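PDB 5OVS: BPH, which forms a tetradecameric double-ring relative of the proteasome and probably cleaves peptide bonds within its inner cavity. Local coordinates for residues 1-9 with 130-141; 160-168 with 179-187. One frame throughout, in Å; residues are numbered along the deposited sequence.

Interaction 1. Residues 1-9 with 130-141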
loop_
_atom_site.group_PDB
_atom_site.type_symbol
_atom_site.label_atom_id
_atom_site.label_comp_id
_atom_site.label_asym_id
_atom_site.label_seq_id
_atom_site.Cartn_x
_atom_site.Cartn_y
_atom_site.Cartn_z
ATOM N N THR K 1 16.100 25.669 -13.665
ATOM C CA THR K 1 15.880 26.921 -14.438
ATOM C C THR K 1 15.812 28.102 -13.471
ATOM O O THR K 1 15.345 27.955 -12.355
ATOM C CB THR K 1 14.589 26.833 -15.278
ATOM O OG1 THR K 1 14.791 25.938 -16.375
ATOM C CG2 THR K 1 14.212 28.158 -15.837
ATOM N N THR K 2 16.312 29.259 -13.897
ATOM C CA THR K 2 16.070 30.508 -13.196
ATOM C C THR K 2 15.672 31.584 -14.191
ATOM O O THR K 2 16.359 31.801 -15.187
ATOM C CB THR K 2 17.304 30.996 -12.447
ATOM O OG1 THR K 2 17.721 29.985 -11.522
ATOM C CG2 THR K 2 16.989 32.278 -11.679
ATOM N N VAL K 3 14.556 32.245 -13.899
ATOM C CA VAL K 3 14.114 33.416 -14.647
ATOM C C VAL K 3 13.941 34.566 -13.654
ATOM O O VAL K 3 13.480 34.351 -12.533
ATOM C CB VAL K 3 12.792 33.173 -15.402
ATOM C CG1 VAL K 3 13.006 32.232 -16.578
ATOM C CG2 VAL K 3 11.708 32.632 -14.479
ATOM N N THR K 4 14.332 35.768 -14.050
ATOM C CA THR K 4 14.215 36.917 -13.180
ATOM C C THR K 4 13.564 38.097 -13.904
ATOM O O THR K 4 13.586 38.214 -15.147
ATOM C CB THR K 4 15.578 37.358 -12.628
ATOM O OG1 THR K 4 16.444 37.688 -13.717
ATOM C CG2 THR K 4 16.227 36.234 -11.782
ATOM N N ILE K 5 12.976 38.974 -13.107
ATOM C CA ILE K 5 12.330 40.133 -13.648
ATOM C C ILE K 5 12.503 41.289 -12.667
ATOM O O ILE K 5 12.399 41.107 -11.459
ATOM C CB ILE K 5 10.856 39.829 -13.958
ATOM C CG1 ILE K 5 10.318 40.853 -14.955
ATOM C CG2 ILE K 5 10.041 39.742 -12.677
ATOM C CD1 ILE K 5 9.056 40.411 -15.638
ATOM N N VAL K 6 12.821 42.460 -13.204
ATOM C CA VAL K 6 13.217 43.603 -12.396
ATOM C C VAL K 6 12.700 44.908 -13.005
ATOM O O VAL K 6 12.689 45.110 -14.231
ATOM C CB VAL K 6 14.740 43.687 -12.243
ATOM C CG1 VAL K 6 15.117 44.874 -11.370
ATOM C CG2 VAL K 6 15.296 42.389 -11.664
ATOM N N ARG K 7 12.298 45.785 -12.098
ATOM C CA ARG K 7 11.744 47.072 -12.393
ATOM C C ARG K 7 12.547 48.071 -11.561
ATOM O O ARG K 7 12.507 48.027 -10.337
ATOM C CB ARG K 7 10.291 47.016 -11.933
ATOM C CG ARG K 7 9.437 48.204 -12.297
ATOM C CD ARG K 7 8.298 48.372 -11.306
ATOM N NE ARG K 7 7.794 49.737 -11.393
ATOM C CZ ARG K 7 6.630 50.098 -11.921
ATOM N NH1 ARG K 7 5.784 49.196 -12.402
ATOM N NH2 ARG K 7 6.306 51.383 -11.947
ATOM N N LYS K 8 13.311 48.951 -12.193
ATOM C CA LYS K 8 14.109 49.902 -11.421
ATOM C C LYS K 8 14.507 51.096 -12.250
ATOM O O LYS K 8 14.956 50.937 -13.378
ATOM C CB LYS K 8 15.372 49.233 -10.877
ATOM C CG LYS K 8 16.313 50.195 -10.178
ATOM C CD LYS K 8 17.567 49.516 -9.657
ATOM C CE LYS K 8 18.519 50.548 -9.070
ATOM N NZ LYS K 8 19.701 49.947 -8.391
ATOM N N ASP K 9 14.351 52.285 -11.664
ATOM C CA ASP K 9 14.728 53.559 -12.292
ATOM C C ASP K 9 14.133 53.801 -13.691
ATOM O O ASP K 9 14.850 54.201 -14.609
ATOM C CB ASP K 9 16.258 53.694 -12.354
ATOM C CG ASP K 9 16.901 53.759 -10.985
ATOM O OD1 ASP K 9 16.274 54.257 -10.032
ATOM O OD2 ASP K 9 18.061 53.332 -10.872
ATOM N N GLU K 130 1.324 41.206 -10.156
ATOM C CA GLU K 130 2.152 42.317 -10.630
ATOM C C GLU K 130 3.185 42.568 -9.570
ATOM O O GLU K 130 2.851 42.625 -8.388
ATOM C CB GLU K 130 1.356 43.603 -10.873
ATOM C CG GLU K 130 2.235 44.717 -11.422
ATOM C CD GLU K 130 1.484 45.962 -11.841
ATOM O OE1 GLU K 130 0.269 46.076 -11.575
ATOM O OE2 GLU K 130 2.127 46.843 -12.436
ATOM N N PHE K 131 4.438 42.721 -9.987
ATOM C CA PHE K 131 5.525 42.905 -9.039
ATOM C C PHE K 131 5.937 44.357 -8.969
ATOM O O PHE K 131 5.851 45.081 -9.953
ATOM C CB PHE K 131 6.702 42.005 -9.405
ATOM C CG PHE K 131 6.358 40.552 -9.368
ATOM C CD1 PHE K 131 5.998 39.951 -8.173
ATOM C CD2 PHE K 131 6.370 39.783 -10.531
ATOM C CE1 PHE K 131 5.653 38.613 -8.130
ATOM C CE2 PHE K 131 6.034 38.437 -10.490
ATOM C CZ PHE K 131 5.672 37.853 -9.290
ATOM N N SER K 132 6.368 44.773 -7.784
ATOM C CA SER K 132 6.672 46.179 -7.524
ATOM C C SER K 132 8.160 46.480 -7.723
ATOM O O SER K 132 8.536 47.609 -7.987
ATOM C CB SER K 132 6.179 46.592 -6.121
ATOM O OG SER K 132 6.707 45.781 -5.059
ATOM N N LYS K 133 9.004 45.456 -7.629
ATOM C CA LYS K 133 10.454 45.636 -7.588
ATOM C C LYS K 133 11.139 44.566 -8.422
ATOM O O LYS K 133 11.667 44.848 -9.492
ATOM C CB LYS K 133 10.953 45.564 -6.136
ATOM C CG LYS K 133 10.473 46.684 -5.224
ATOM C CD LYS K 133 10.690 46.284 -3.772
ATOM C CE LYS K 133 10.609 47.444 -2.803
ATOM N NZ LYS K 133 9.232 47.714 -2.316
ATOM N N PHE K 134 11.113 43.332 -7.925
ATOM C CA PHE K 134 11.670 42.201 -8.640
ATOM C C PHE K 134 10.977 40.902 -8.254
ATOM O O PHE K 134 10.214 40.867 -7.296
ATOM C CB PHE K 134 13.173 42.099 -8.399
ATOM C CG PHE K 134 13.577 41.929 -6.953
ATOM C CD1 PHE K 134 13.647 40.667 -6.380
ATOM C CD2 PHE K 134 13.963 43.018 -6.193
ATOM C CE1 PHE K 134 14.059 40.495 -5.058
ATOM C CE2 PHE K 134 14.374 42.864 -4.878
ATOM C CZ PHE K 134 14.425 41.601 -4.308
ATOM N N TYR K 135 11.205 39.851 -9.038
ATOM C CA TYR K 135 10.866 38.495 -8.614
ATOM C C TYR K 135 11.587 37.484 -9.490
ATOM O O TYR K 135 12.260 37.860 -10.452
ATOM C CB TYR K 135 9.338 38.240 -8.591
ATOM C CG TYR K 135 8.926 37.190 -7.570
ATOM C CD1 TYR K 135 9.284 37.317 -6.228
ATOM C CD2 TYR K 135 8.192 36.067 -7.946
ATOM C CE1 TYR K 135 8.940 36.349 -5.299
ATOM C CE2 TYR K 135 7.838 35.095 -7.024
ATOM C CZ TYR K 135 8.213 35.243 -5.705
ATOM O OH TYR K 135 7.847 34.297 -4.788
ATOM N N ALA K 136 11.482 36.208 -9.119
ATOM C CA ALA K 136 12.155 35.109 -9.824
ATOM C C ALA K 136 11.337 33.829 -9.716
ATOM O O ALA K 136 10.659 33.623 -8.722
ATOM C CB ALA K 136 13.538 34.880 -9.234
ATOM N N TYR K 137 11.406 32.986 -10.745
ATOM C CA TYR K 137 10.765 31.661 -10.751
ATOM C C TYR K 137 11.769 30.650 -11.254
ATOM O O TYR K 137 12.853 31.008 -11.744
ATOM C CB TYR K 137 9.542 31.622 -11.674
ATOM C CG TYR K 137 8.233 32.143 -11.100
ATOM C CD1 TYR K 137 7.802 31.779 -9.825
ATOM C CD2 TYR K 137 7.399 32.979 -11.874
ATOM C CE1 TYR K 137 6.599 32.249 -9.316
ATOM C CE2 TYR K 137 6.200 33.463 -11.373
ATOM C CZ TYR K 137 5.806 33.098 -10.099
ATOM O OH TYR K 137 4.611 33.576 -9.609
ATOM N N GLY K 138 11.384 29.385 -11.138
ATOM C CA GLY K 138 12.274 28.264 -11.394
ATOM C C GLY K 138 12.856 27.718 -10.095
ATOM O O GLY K 138 12.741 28.327 -9.038
ATOM N N SER K 139 13.487 26.555 -10.186
ATOM C CA SER K 139 14.151 25.931 -9.040
ATOM C C SER K 139 15.249 26.828 -8.469
ATOM O O SER K 139 15.607 26.700 -7.298
ATOM C CB SER K 139 14.744 24.576 -9.456
ATOM O OG SER K 139 15.664 24.718 -10.550
ATOM N N GLY K 140 15.785 27.738 -9.288
ATOM C CA GLY K 140 16.787 28.696 -8.817
ATOM C C GLY K 140 16.311 30.013 -8.211
ATOM O O GLY K 140 17.141 30.858 -7.900
ATOM N N SER K 141 14.999 30.195 -8.029
ATOM C CA SER K 141 14.452 31.458 -7.485
ATOM C C SER K 141 15.015 31.902 -6.153
ATOM O O SER K 141 15.358 33.074 -6.013
ATOM C CB SER K 141 12.929 31.448 -7.390
ATOM O OG SER K 141 12.436 30.141 -7.315
HETATM O O HOH W 1 17.887 26.012 -10.914
HETATM O O HOH W 2 4.936 46.344 -12.445
#
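Val-3 and Tyr-137 face each other as an antiparallel hydrogen-bonded pair. Val-3 N bonds to Tyr-137 O at 3.0 Å, and Tyr-137 N gives the return bond to the Val-3 carbonyl. Ile-5 and Tyr-135 repeat the pattern two residues on. Thr-4 meets Ala-136 between these two pairs, and Val-6 meets Phe-134 just beyond Ile-5, both as non-hydrogen-bonded pairs. Arg-7 N adds a bond to Lys-133 O at 2.8 Å. On the Val-3 face, CG2 of Val-3 packs on CB of Tyr-137 at 3.7 Å. With CG1 anti to the carbonyl carbon (chi1 -71°), CG2 falls between the backbone N and the carbonyl carbon, where it also meets the Tyr-137 carbonyl oxygen. On the Val-6 face, Val-6 and Phe-134 run side by side, CG2 to CB at 3.9 Å. The two strands belong to one of the two sheets of the Ntn-hydrolase sandwich, the fold of proteasome beta subunits. In that family an N-terminal threonine is the nucleophile, and Thr-1 begins this chain. Its O accepts a nearly straight bond from Gly-140 N at 3.1 Å. Gly-140 precedes the helix 141-151. OG1 of Thr-2 lies 3.1 Å from Gly-140 CA and bonds to Ser-177. At the other end, water 2 joins Arg-7 NH1, at the guanidinium edge, to Glu-130 OE2 and Phe-131 O. Further out, OG1 of Thr-1 bonds to Lys-37, and Val-3 and Ile-5 pack on Leu-112 of strand 111-115. Trp-22 of a neighbouring subunit meets the Tyr-137 ring edge-to-face.

Interaction 2. Residues 160-168 with 179-187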
loop_
_atom_site.group_PDB
_atom_site.type_symbol
_atom_site.label_atom_id
_atom_site.label_comp_id
_atom_site.label_asym_id
_atom_site.label_seq_id
_atom_site.Cartn_x
_atom_site.Cartn_y
_atom_site.Cartn_z
ATOM N N GLU K 160 18.683 45.687 -15.478
ATOM C CA GLU K 160 19.244 44.550 -16.200
ATOM C C GLU K 160 20.378 43.870 -15.421
ATOM O O GLU K 160 20.438 42.656 -15.330
ATOM C CB GLU K 160 19.714 44.972 -17.581
ATOM C CG GLU K 160 20.215 43.812 -18.421
ATOM C CD GLU K 160 20.348 44.155 -19.888
ATOM O OE1 GLU K 160 20.593 45.333 -20.218
ATOM O OE2 GLU K 160 20.210 43.235 -20.712
ATOM N N ALA K 161 21.266 44.659 -14.846
ATOM C CA ALA K 161 22.373 44.115 -14.071
ATOM C C ALA K 161 21.873 43.366 -12.852
ATOM O O ALA K 161 22.453 42.359 -12.453
ATOM C CB ALA K 161 23.320 45.234 -13.656
ATOM N N VAL K 162 20.789 43.853 -12.260
ATOM C CA VAL K 162 20.202 43.181 -11.104
ATOM C C VAL K 162 19.505 41.874 -11.507
ATOM O O VAL K 162 19.640 40.845 -10.810
ATOM C CB VAL K 162 19.242 44.103 -10.339
ATOM C CG1 VAL K 162 18.574 43.348 -9.203
ATOM C CG2 VAL K 162 20.008 45.308 -9.802
ATOM N N ALA K 163 18.773 41.916 -12.619
ATOM C CA ALA K 163 18.086 40.732 -13.149
ATOM C C ALA K 163 19.089 39.657 -13.513
ATOM O O ALA K 163 18.906 38.497 -13.176
ATOM C CB ALA K 163 17.260 41.097 -14.369
ATOM N N ARG K 164 20.162 40.064 -14.189
ATOM C CA ARG K 164 21.220 39.135 -14.579
ATOM C C ARG K 164 21.903 38.562 -13.355
ATOM O O ARG K 164 22.157 37.367 -13.287
ATOM C CB ARG K 164 22.259 39.821 -15.460
ATOM C CG ARG K 164 21.751 40.179 -16.844
ATOM C CD ARG K 164 22.782 41.007 -17.577
ATOM N NE ARG K 164 23.979 40.225 -17.848
ATOM C CZ ARG K 164 24.085 39.301 -18.804
ATOM N NH1 ARG K 164 23.066 39.020 -19.611
ATOM N NH2 ARG K 164 25.223 38.634 -18.945
ATOM N N LEU K 165 22.213 39.415 -12.393
ATOM C CA LEU K 165 22.893 38.947 -11.199
ATOM C C LEU K 165 22.066 37.856 -10.517
ATOM O O LEU K 165 22.618 36.909 -9.977
ATOM C CB LEU K 165 23.198 40.105 -10.243
ATOM C CG LEU K 165 24.083 39.727 -9.043
ATOM C CD1 LEU K 165 25.475 39.316 -9.497
ATOM C CD2 LEU K 165 24.181 40.865 -8.041
ATOM N N GLY K 166 20.743 37.985 -10.561
ATOM C CA GLY K 166 19.858 37.000 -9.964
ATOM C C GLY K 166 20.052 35.628 -10.562
ATOM O O GLY K 166 20.052 34.617 -9.871
ATOM N N VAL K 167 20.237 35.599 -11.865
ATOM C CA VAL K 167 20.431 34.359 -12.581
ATOM C C VAL K 167 21.799 33.749 -12.256
ATOM O O VAL K 167 21.917 32.532 -12.160
ATOM C CB VAL K 167 20.292 34.608 -14.092
ATOM C CG1 VAL K 167 20.613 33.350 -14.891
ATOM C CG2 VAL K 167 18.885 35.122 -14.408
ATOM N N MET K 168 22.821 34.596 -12.100
ATOM C CA MET K 168 24.198 34.141 -11.899
ATOM C C MET K 168 24.402 33.522 -10.510
ATOM O O MET K 168 25.228 32.616 -10.336
ATOM C CB MET K 168 25.187 35.298 -12.080
ATOM C CG MET K 168 25.236 35.916 -13.473
ATOM S SD MET K 168 25.882 37.605 -13.435
ATOM C CE MET K 168 27.638 37.257 -13.440
ATOM N N LEU K 179 25.156 29.153 -16.866
ATOM C CA LEU K 179 25.552 30.281 -17.717
ATOM C C LEU K 179 25.720 29.807 -19.154
ATOM O O LEU K 179 26.009 28.642 -19.376
ATOM C CB LEU K 179 26.875 30.889 -17.227
ATOM C CG LEU K 179 26.895 31.496 -15.815
ATOM C CD1 LEU K 179 28.292 32.007 -15.480
ATOM C CD2 LEU K 179 25.874 32.616 -15.658
ATOM N N PRO K 180 25.577 30.717 -20.139
ATOM C CA PRO K 180 25.384 32.163 -19.992
ATOM C C PRO K 180 23.981 32.564 -19.586
ATOM O O PRO K 180 23.035 31.775 -19.694
ATOM C CB PRO K 180 25.681 32.703 -21.395
ATOM C CG PRO K 180 25.305 31.580 -22.296
ATOM C CD PRO K 180 25.670 30.326 -21.558
ATOM N N VAL K 181 23.882 33.802 -19.118
ATOM C CA VAL K 181 22.621 34.460 -18.863
ATOM C C VAL K 181 22.169 35.245 -20.100
ATOM O O VAL K 181 22.955 35.933 -20.736
ATOM C CB VAL K 181 22.777 35.460 -17.705
ATOM C CG1 VAL K 181 21.425 36.049 -17.315
ATOM C CG2 VAL K 181 23.476 34.776 -16.525
ATOM N N GLN K 182 20.887 35.155 -20.404
ATOM C CA GLN K 182 20.270 35.943 -21.455
ATOM C C GLN K 182 19.425 37.010 -20.782
ATOM O O GLN K 182 18.849 36.759 -19.728
ATOM C CB GLN K 182 19.370 35.033 -22.280
ATOM C CG GLN K 182 18.595 35.722 -23.384
ATOM C CD GLN K 182 17.457 34.870 -23.930
ATOM O OE1 GLN K 182 16.983 33.926 -23.274
ATOM N NE2 GLN K 182 16.994 35.211 -25.135
ATOM N N SER K 183 19.330 38.193 -21.376
ATOM C CA SER K 183 18.457 39.210 -20.817
ATOM C C SER K 183 17.961 40.222 -21.842
ATOM O O SER K 183 18.514 40.359 -22.916
ATOM C CB SER K 183 19.152 39.942 -19.683
ATOM O OG SER K 183 20.278 40.659 -20.151
ATOM N N PHE K 184 16.900 40.924 -21.477
ATOM C CA PHE K 184 16.372 42.003 -22.282
ATOM C C PHE K 184 16.030 43.149 -21.357
ATOM O O PHE K 184 15.729 42.922 -20.184
ATOM C CB PHE K 184 15.117 41.550 -23.025
ATOM C CG PHE K 184 15.376 40.486 -24.051
ATOM C CD1 PHE K 184 15.482 39.157 -23.676
ATOM C CD2 PHE K 184 15.522 40.810 -25.394
ATOM C CE1 PHE K 184 15.729 38.170 -24.620
ATOM C CE2 PHE K 184 15.756 39.820 -26.341
ATOM C CZ PHE K 184 15.859 38.499 -25.954
ATOM N N VAL K 185 16.078 44.368 -21.885
ATOM C CA VAL K 185 15.726 45.556 -21.127
ATOM C C VAL K 185 14.835 46.462 -21.981
ATOM O O VAL K 185 14.965 46.506 -23.208
ATOM C CB VAL K 185 16.992 46.303 -20.631
ATOM C CG1 VAL K 185 17.750 46.950 -21.776
ATOM C CG2 VAL K 185 16.640 47.337 -19.564
ATOM N N MET K 186 13.914 47.159 -21.323
ATOM C CA MET K 186 13.020 48.090 -21.999
ATOM C C MET K 186 12.645 49.235 -21.075
ATOM O O MET K 186 12.865 49.170 -19.858
ATOM C CB MET K 186 11.759 47.363 -22.465
ATOM C CG MET K 186 10.790 47.013 -21.347
ATOM S SD MET K 186 9.774 45.564 -21.696
ATOM C CE MET K 186 10.999 44.292 -21.372
ATOM N N GLU K 187 12.060 50.273 -21.665
ATOM C CA GLU K 187 11.661 51.455 -20.919
ATOM C C GLU K 187 10.284 51.235 -20.274
ATOM O O GLU K 187 9.391 50.635 -20.876
ATOM C CB GLU K 187 11.636 52.689 -21.837
ATOM C CG GLU K 187 12.903 52.915 -22.661
ATOM C CD GLU K 187 14.177 52.971 -21.819
ATOM O OE1 GLU K 187 14.656 54.089 -21.517
ATOM O OE2 GLU K 187 14.702 51.899 -21.457
#
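Arg-164 reaches from the helix to Ser-183 and Val-181 on the strand side. From CB its chain leaves with CG anti to the carbonyl carbon (chi1 -70°). CG passes Ser-183, 3.7 Å from OG, and CD stays about as near to the same oxygen. The chain then bends at chi3, 66°, and this turns the guanidinium over Val-181. CB of Val-181 lies over one face of that flat group, offset toward its rim. NH1 at the tip gives two long hydrogen bonds. The one to Ser-183 OG, 3.3 Å, lies close to the guanidinium plane. The one to Val-181 O is equally long, but the donor sits above the carbonyl plane, away from the lone pairs. NH2 stays farther from Val-181 and makes no bond to it.

Ser-183 OG in turn donates to Glu-160 OE2 at 2.6 Å, using the anti lone pair of the carboxylate. The hydroxyl thus relays between the arginine and the glutamate. Glu-160 reaches it with an extended chain, and its OE1 rests 3.6 Å from CG1 of Val-185. Further along the helix the contact turns apolar. Val-167 and Val-181 meet tip to tip, CG1 to CG2 at 3.6 Å. Met-168 CG packs across Val-181 CG2 and also touches CD2 of Leu-179 at 4.0 Å. Val-167 also reaches Ala-15 of strand 11-16, so the helix covers more of the sheet than this strand. The helix and strand run nearly antiparallel, with short axes 158° apart and 8.9 Å from each other. This is helix-on-sheet packing, as in the outer layers of the four-layer alpha-beta-beta-alpha sandwich of proteasome-like Ntn hydrolases.

The two interactions lie in series along the chain, since interaction 1 closes before interaction 2 opens. Their centres are 10 Å apart and both reach the same four-stranded antiparallel sheet. Its order is 134-137, 3-8, 11-16, 182-187, so interaction 1 pairs strands at one edge and interaction 2 involves the strand at the other. Helix 159-173 bridges them, lying over one face of the sheet. Thr-4 OG1 probably donates a hydrogen bond to Ala-163 O at 2.6 Å, and Val-6 CG2 packs on Ala-163 CA. The N-terminal strand is therefore held both by its sheet neighbours and by the helix layer, as expected for a proteasome-like subunit.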